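Local structure of sgbp-b (Bacteroides uniformis, 7K44) at residues V300-I303 against N308-H311; L360-P365 against Y371-Y376. The protein probably binds xyloglucan at the cell surface, as a surface glycan-binding protein of a xyloglucan utilization locus in a human gut commensal. All coordinates share one frame; numbering follows the deposited sequence.

Contact 1. Residues V300-I303 against N308-H311; sequences VFRI and NEAH
Arg-302 and Glu-309 meet through a salt bridge in which both terminal nitrogens of the guanidinium close on a single carboxylate oxygen. OE1 of Glu-309 lies 2.9 Å from NH1 and 2.8 Å from NH2 of Arg-302. The oxygen sits end-on at the guanidinium edge, close to its plane, yet neither N-H points straight at it, with angles near 140°. The two flat groups are turned 62° apart: NH1 comes to OE1 on the anti side, NH2 from above the carboxylate plane, both from the same face. In Arg-302, CG sits between the backbone N and the carbonyl carbon (chi1 81°), and the chain extended from there to NE carries the guanidinium out to the loop before strand 313-316. Strands 300-305 and 313-316 are antiparallel neighbours in one sheet of the xyloglucan-binding domain, and the bridge lies at the surface. NH2 of Arg-302 also bonds to OE1 of Gln-361 on the adjacent strand; at the two ends of the turn that carries the glutamate, Asn-308 and His-311 both bond to Asp-343. A leucine at Arg-302 would probably leave the Glu-309 carboxylate without its positive mate and Gln-361 OE1 without this donor.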
loop_
_atom_site.group_PDB
_atom_site.type_symbol
_atom_site.label_atom_id
_atom_site.label_comp_id
_atom_site.label_asym_id
_atom_site.label_seq_id
_atom_site.Cartn_x
_atom_site.Cartn_y
_atom_site.Cartn_z
ATOM N N VAL A 300 5.540 -20.017 -14.557
ATOM C CA VAL A 300 6.336 -19.665 -13.390
ATOM C C VAL A 300 7.578 -18.910 -13.833
ATOM O O VAL A 300 8.084 -19.106 -14.943
ATOM C CB VAL A 300 6.747 -20.902 -12.566
ATOM C CG1 VAL A 300 5.535 -21.473 -11.807
ATOM C CG2 VAL A 300 7.378 -21.981 -13.446
ATOM N N PHE A 301 8.084 -18.060 -12.944
ATOM C CA PHE A 301 9.354 -17.388 -13.147
ATOM C C PHE A 301 10.412 -17.989 -12.244
ATOM O O PHE A 301 10.142 -18.383 -11.106
ATOM C CB PHE A 301 9.275 -15.909 -12.779
ATOM C CG PHE A 301 8.673 -15.059 -13.830
ATOM C CD1 PHE A 301 7.304 -14.883 -13.884
ATOM C CD2 PHE A 301 9.471 -14.452 -14.786
ATOM C CE1 PHE A 301 6.730 -14.096 -14.875
ATOM C CE2 PHE A 301 8.900 -13.659 -15.766
ATOM C CZ PHE A 301 7.536 -13.487 -15.810
ATOM N N ARG A 302 11.632 -18.015 -12.742
ATOM C CA ARG A 302 12.779 -18.119 -11.867
ATOM C C ARG A 302 13.613 -16.854 -11.985
ATOM O O ARG A 302 13.575 -16.144 -13.003
ATOM C CB ARG A 302 13.616 -19.368 -12.140
ATOM C CG ARG A 302 14.554 -19.236 -13.286
ATOM C CD ARG A 302 15.544 -20.385 -13.238
ATOM N NE ARG A 302 16.246 -20.526 -14.500
ATOM C CZ ARG A 302 17.466 -21.040 -14.631
ATOM N NH1 ARG A 302 18.142 -21.463 -13.564
ATOM N NH2 ARG A 302 18.014 -21.117 -15.831
ATOM N N ILE A 303 14.337 -16.560 -10.918
ATOM C CA ILE A 303 15.193 -15.390 -10.823
ATOM C C ILE A 303 16.549 -15.853 -10.323
ATOM O O ILE A 303 16.632 -16.686 -9.416
ATOM C CB ILE A 303 14.574 -14.347 -9.868
ATOM C CG1 ILE A 303 13.171 -13.961 -10.359
ATOM C CG2 ILE A 303 15.500 -13.148 -9.702
ATOM C CD1 ILE A 303 12.619 -12.697 -9.789
ATOM N N ASN A 308 24.373 -17.201 -10.703
ATOM C CA ASN A 308 24.336 -18.236 -9.669
ATOM C C ASN A 308 23.003 -18.979 -9.759
ATOM O O ASN A 308 22.095 -18.823 -8.938
ATOM C CB ASN A 308 24.584 -17.624 -8.294
ATOM C CG ASN A 308 24.830 -18.669 -7.231
ATOM O OD1 ASN A 308 24.722 -19.863 -7.496
ATOM N ND2 ASN A 308 25.157 -18.226 -6.018
ATOM N N GLU A 309 22.896 -19.796 -10.812
ATOM C CA GLU A 309 21.703 -20.610 -10.994
ATOM C C GLU A 309 21.520 -21.602 -9.855
ATOM O O GLU A 309 20.383 -21.972 -9.539
ATOM C CB GLU A 309 21.745 -21.330 -12.341
ATOM C CG GLU A 309 21.806 -20.386 -13.517
ATOM C CD GLU A 309 21.644 -21.105 -14.839
ATOM O OE1 GLU A 309 20.642 -21.832 -14.994
ATOM O OE2 GLU A 309 22.524 -20.945 -15.716
ATOM N N ALA A 310 22.616 -22.015 -9.214
ATOM C CA ALA A 310 22.524 -22.948 -8.095
ATOM C C ALA A 310 21.696 -22.381 -6.951
ATOM O O ALA A 310 21.080 -23.142 -6.197
ATOM C CB ALA A 310 23.924 -23.311 -7.602
ATOM N N HIS A 311 21.669 -21.058 -6.801
ATOM C CA HIS A 311 20.870 -20.405 -5.771
ATOM C C HIS A 311 19.688 -19.638 -6.359
ATOM O O HIS A 311 19.247 -18.634 -5.797
ATOM C CB HIS A 311 21.730 -19.504 -4.882
ATOM C CG HIS A 311 21.201 -19.348 -3.485
ATOM N ND1 HIS A 311 21.910 -19.745 -2.372
ATOM C CD2 HIS A 311 20.031 -18.840 -3.023
ATOM C CE1 HIS A 311 21.204 -19.486 -1.285
ATOM N NE2 HIS A 311 20.059 -18.939 -1.652
#

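Contact 2. Residues L360-P365 against Y371-Y376; sequences LQMTNP and YNIEMY
ND2 of Asn-364 is gripped by two backbone oxygens, those of Ser-252 and Asn-368, and also touches the edge of the Tyr-371 ring, 4.1 Å from CD2. The two side chains cross at about a right angle, and the planes of amide and ring are 59° apart. The other end of the amide, OD1, bonds to the hydroxyl of Ser-366, so both ends of the group are tied and its rotation is probably fixed. The two strands belong to different sheets of a beta-sandwich, facing each other across its interior. They run nearly antiparallel (169°) with their axes 11.0 Å apart, a spacing bridged by side chains.

Deeper in, the contact is apolar. Met-362 sends its CG out anti to the backbone N (chi1 -170°), which aims the thioether across the gap toward Ile-373, tip to tip. Its SD lies 3.8 Å from CG2 of Ile-373, and beyond the bend at chi3 its CE comes to 4.0 Å from CD1 of the same isoleucine. Phe-301 and Trp-258, on the two strands next to Met-362, also touch this methionine, while Phe-301 and Pro-318 touch Met-375. On the face of strand 371-384 turned away from Met-362, the hydroxyl of Tyr-376 donates to the anti lone pair of Glu-374 OE2 at 2.6 Å. The last meeting across the sandwich joins the two methionines obliquely, CE of Met-362 resting 3.9 Å from SD of Met-375.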
loop_
_atom_site.group_PDB
_atom_site.type_symbol
_atom_site.label_atom_id
_atom_site.label_comp_id
_atom_site.label_asym_id
_atom_site.label_seq_id
_atom_site.Cartn_x
_atom_site.Cartn_y
_atom_site.Cartn_z
ATOM N N LEU A 360 15.634 -13.063 -15.144
ATOM C CA LEU A 360 14.287 -13.570 -14.915
ATOM C C LEU A 360 13.910 -14.446 -16.098
ATOM O O LEU A 360 14.112 -14.046 -17.248
ATOM C CB LEU A 360 13.252 -12.443 -14.799
ATOM C CG LEU A 360 13.408 -11.403 -13.692
ATOM C CD1 LEU A 360 14.295 -10.264 -14.171
ATOM C CD2 LEU A 360 12.035 -10.873 -13.320
ATOM N N GLN A 361 13.374 -15.637 -15.836
ATOM C CA GLN A 361 12.988 -16.537 -16.918
ATOM C C GLN A 361 11.625 -17.145 -16.649
ATOM O O GLN A 361 11.377 -17.661 -15.552
ATOM C CB GLN A 361 14.005 -17.655 -17.116
ATOM C CG GLN A 361 15.408 -17.150 -17.288
ATOM C CD GLN A 361 16.398 -18.261 -17.554
ATOM O OE1 GLN A 361 16.117 -19.431 -17.295
ATOM N NE2 GLN A 361 17.564 -17.904 -18.101
ATOM N N MET A 362 10.746 -17.085 -17.649
ATOM C CA MET A 362 9.391 -17.611 -17.538
ATOM C C MET A 362 9.263 -18.890 -18.355
ATOM O O MET A 362 9.704 -18.941 -19.510
ATOM C CB MET A 362 8.366 -16.584 -18.013
ATOM C CG MET A 362 6.935 -17.006 -17.697
ATOM S SD MET A 362 5.746 -15.759 -18.242
ATOM C CE MET A 362 4.438 -15.967 -17.044
ATOM N N THR A 363 8.672 -19.916 -17.748
ATOM C CA THR A 363 8.417 -21.208 -18.373
ATOM C C THR A 363 7.013 -21.657 -17.991
ATOM O O THR A 363 6.358 -21.048 -17.143
ATOM C CB THR A 363 9.445 -22.267 -17.937
ATOM O OG1 THR A 363 9.389 -22.442 -16.510
ATOM C CG2 THR A 363 10.870 -21.871 -18.350
ATOM N N ASN A 364 6.538 -22.732 -18.623
ATOM C CA ASN A 364 5.260 -23.353 -18.260
ATOM C C ASN A 364 5.449 -24.861 -18.199
ATOM O O ASN A 364 5.053 -25.586 -19.122
ATOM C CB ASN A 364 4.139 -22.954 -19.222
ATOM C CG ASN A 364 2.804 -23.578 -18.856
ATOM O OD1 ASN A 364 2.597 -23.999 -17.718
ATOM N ND2 ASN A 364 1.905 -23.663 -19.826
ATOM N N PRO A 365 6.063 -25.370 -17.127
ATOM C CA PRO A 365 6.285 -26.822 -16.976
ATOM C C PRO A 365 5.027 -27.550 -16.510
ATOM O O PRO A 365 4.995 -28.175 -15.450
ATOM C CB PRO A 365 7.402 -26.867 -15.929
ATOM C CG PRO A 365 7.086 -25.696 -15.039
ATOM C CD PRO A 365 6.557 -24.614 -15.961
ATOM N N TYR A 371 -1.499 -20.026 -22.865
ATOM C CA TYR A 371 -1.871 -18.812 -22.158
ATOM C C TYR A 371 -1.331 -17.603 -22.899
ATOM O O TYR A 371 -0.187 -17.609 -23.369
ATOM C CB TYR A 371 -1.232 -18.773 -20.777
ATOM C CG TYR A 371 -1.786 -19.738 -19.773
ATOM C CD1 TYR A 371 -3.032 -19.517 -19.189
ATOM C CD2 TYR A 371 -1.061 -20.843 -19.368
ATOM C CE1 TYR A 371 -3.541 -20.387 -18.248
ATOM C CE2 TYR A 371 -1.564 -21.722 -18.424
ATOM C CZ TYR A 371 -2.810 -21.484 -17.866
ATOM O OH TYR A 371 -3.311 -22.353 -16.922
ATOM N N ASN A 372 -2.146 -16.558 -22.991
ATOM C CA ASN A 372 -1.658 -15.267 -23.450
ATOM C C ASN A 372 -1.012 -14.549 -22.269
ATOM O O ASN A 372 -1.642 -14.375 -21.222
ATOM C CB ASN A 372 -2.804 -14.439 -24.028
ATOM C CG ASN A 372 -2.374 -13.036 -24.405
ATOM O OD1 ASN A 372 -1.307 -12.837 -24.987
ATOM N ND2 ASN A 372 -3.199 -12.051 -24.064
ATOM N N ILE A 373 0.247 -14.151 -22.432
ATOM C CA ILE A 373 1.030 -13.507 -21.383
ATOM C C ILE A 373 1.314 -12.072 -21.801
ATOM O O ILE A 373 1.661 -11.813 -22.959
ATOM C CB ILE A 373 2.356 -14.269 -21.179
ATOM C CG1 ILE A 373 2.089 -15.725 -20.793
ATOM C CG2 ILE A 373 3.243 -13.555 -20.148
ATOM C CD1 ILE A 373 1.301 -15.904 -19.495
ATOM N N GLU A 374 1.189 -11.138 -20.855
ATOM C CA GLU A 374 1.581 -9.755 -21.120
ATOM C C GLU A 374 1.915 -9.100 -19.787
ATOM O O GLU A 374 1.013 -8.827 -18.987
ATOM C CB GLU A 374 0.471 -8.994 -21.848
ATOM C CG GLU A 374 0.837 -7.542 -22.152
ATOM C CD GLU A 374 -0.341 -6.719 -22.659
ATOM O OE1 GLU A 374 -1.411 -7.302 -22.934
ATOM O OE2 GLU A 374 -0.202 -5.482 -22.759
ATOM N N MET A 375 3.200 -8.844 -19.555
ATOM C CA MET A 375 3.675 -8.349 -18.269
ATOM C C MET A 375 4.829 -7.392 -18.512
ATOM O O MET A 375 5.543 -7.504 -19.514
ATOM C CB MET A 375 4.154 -9.503 -17.383
ATOM C CG MET A 375 3.148 -10.629 -17.219
ATOM S SD MET A 375 3.931 -12.085 -16.521
ATOM C CE MET A 375 4.667 -11.313 -15.098
ATOM N N TYR A 376 5.027 -6.468 -17.575
ATOM C CA TYR A 376 6.034 -5.420 -17.677
ATOM C C TYR A 376 6.785 -5.310 -16.359
ATOM O O TYR A 376 6.206 -5.482 -15.279
ATOM C CB TYR A 376 5.382 -4.060 -18.003
ATOM C CG TYR A 376 4.486 -4.107 -19.219
ATOM C CD1 TYR A 376 3.175 -4.550 -19.128
ATOM C CD2 TYR A 376 4.978 -3.750 -20.458
ATOM C CE1 TYR A 376 2.363 -4.625 -20.257
ATOM C CE2 TYR A 376 4.174 -3.805 -21.587
ATOM C CZ TYR A 376 2.876 -4.253 -21.477
ATOM O OH TYR A 376 2.098 -4.312 -22.619
#

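Overall arrangement
Following the chain from its N terminus, contact 1 comes first, closing the short connection between strands 300-305 and 313-316. The chain then passes through strand 331-337 and helix 347-352 before strand 357-364 brings it back beside strand 300-305. Contact 2 follows, spanning the turn into strand 371-384; the two are in series and neither nests in nor crosses the other. Their centres are 14 Å apart, and backbone pairing joins them, with Val-300 facing Thr-363 and Arg-302 facing Gln-361. Contact 1 thus lies within the sheet plus its loop, whereas contact 2 ties that sheet to the opposing one, where Phe-301 packs against Met-375.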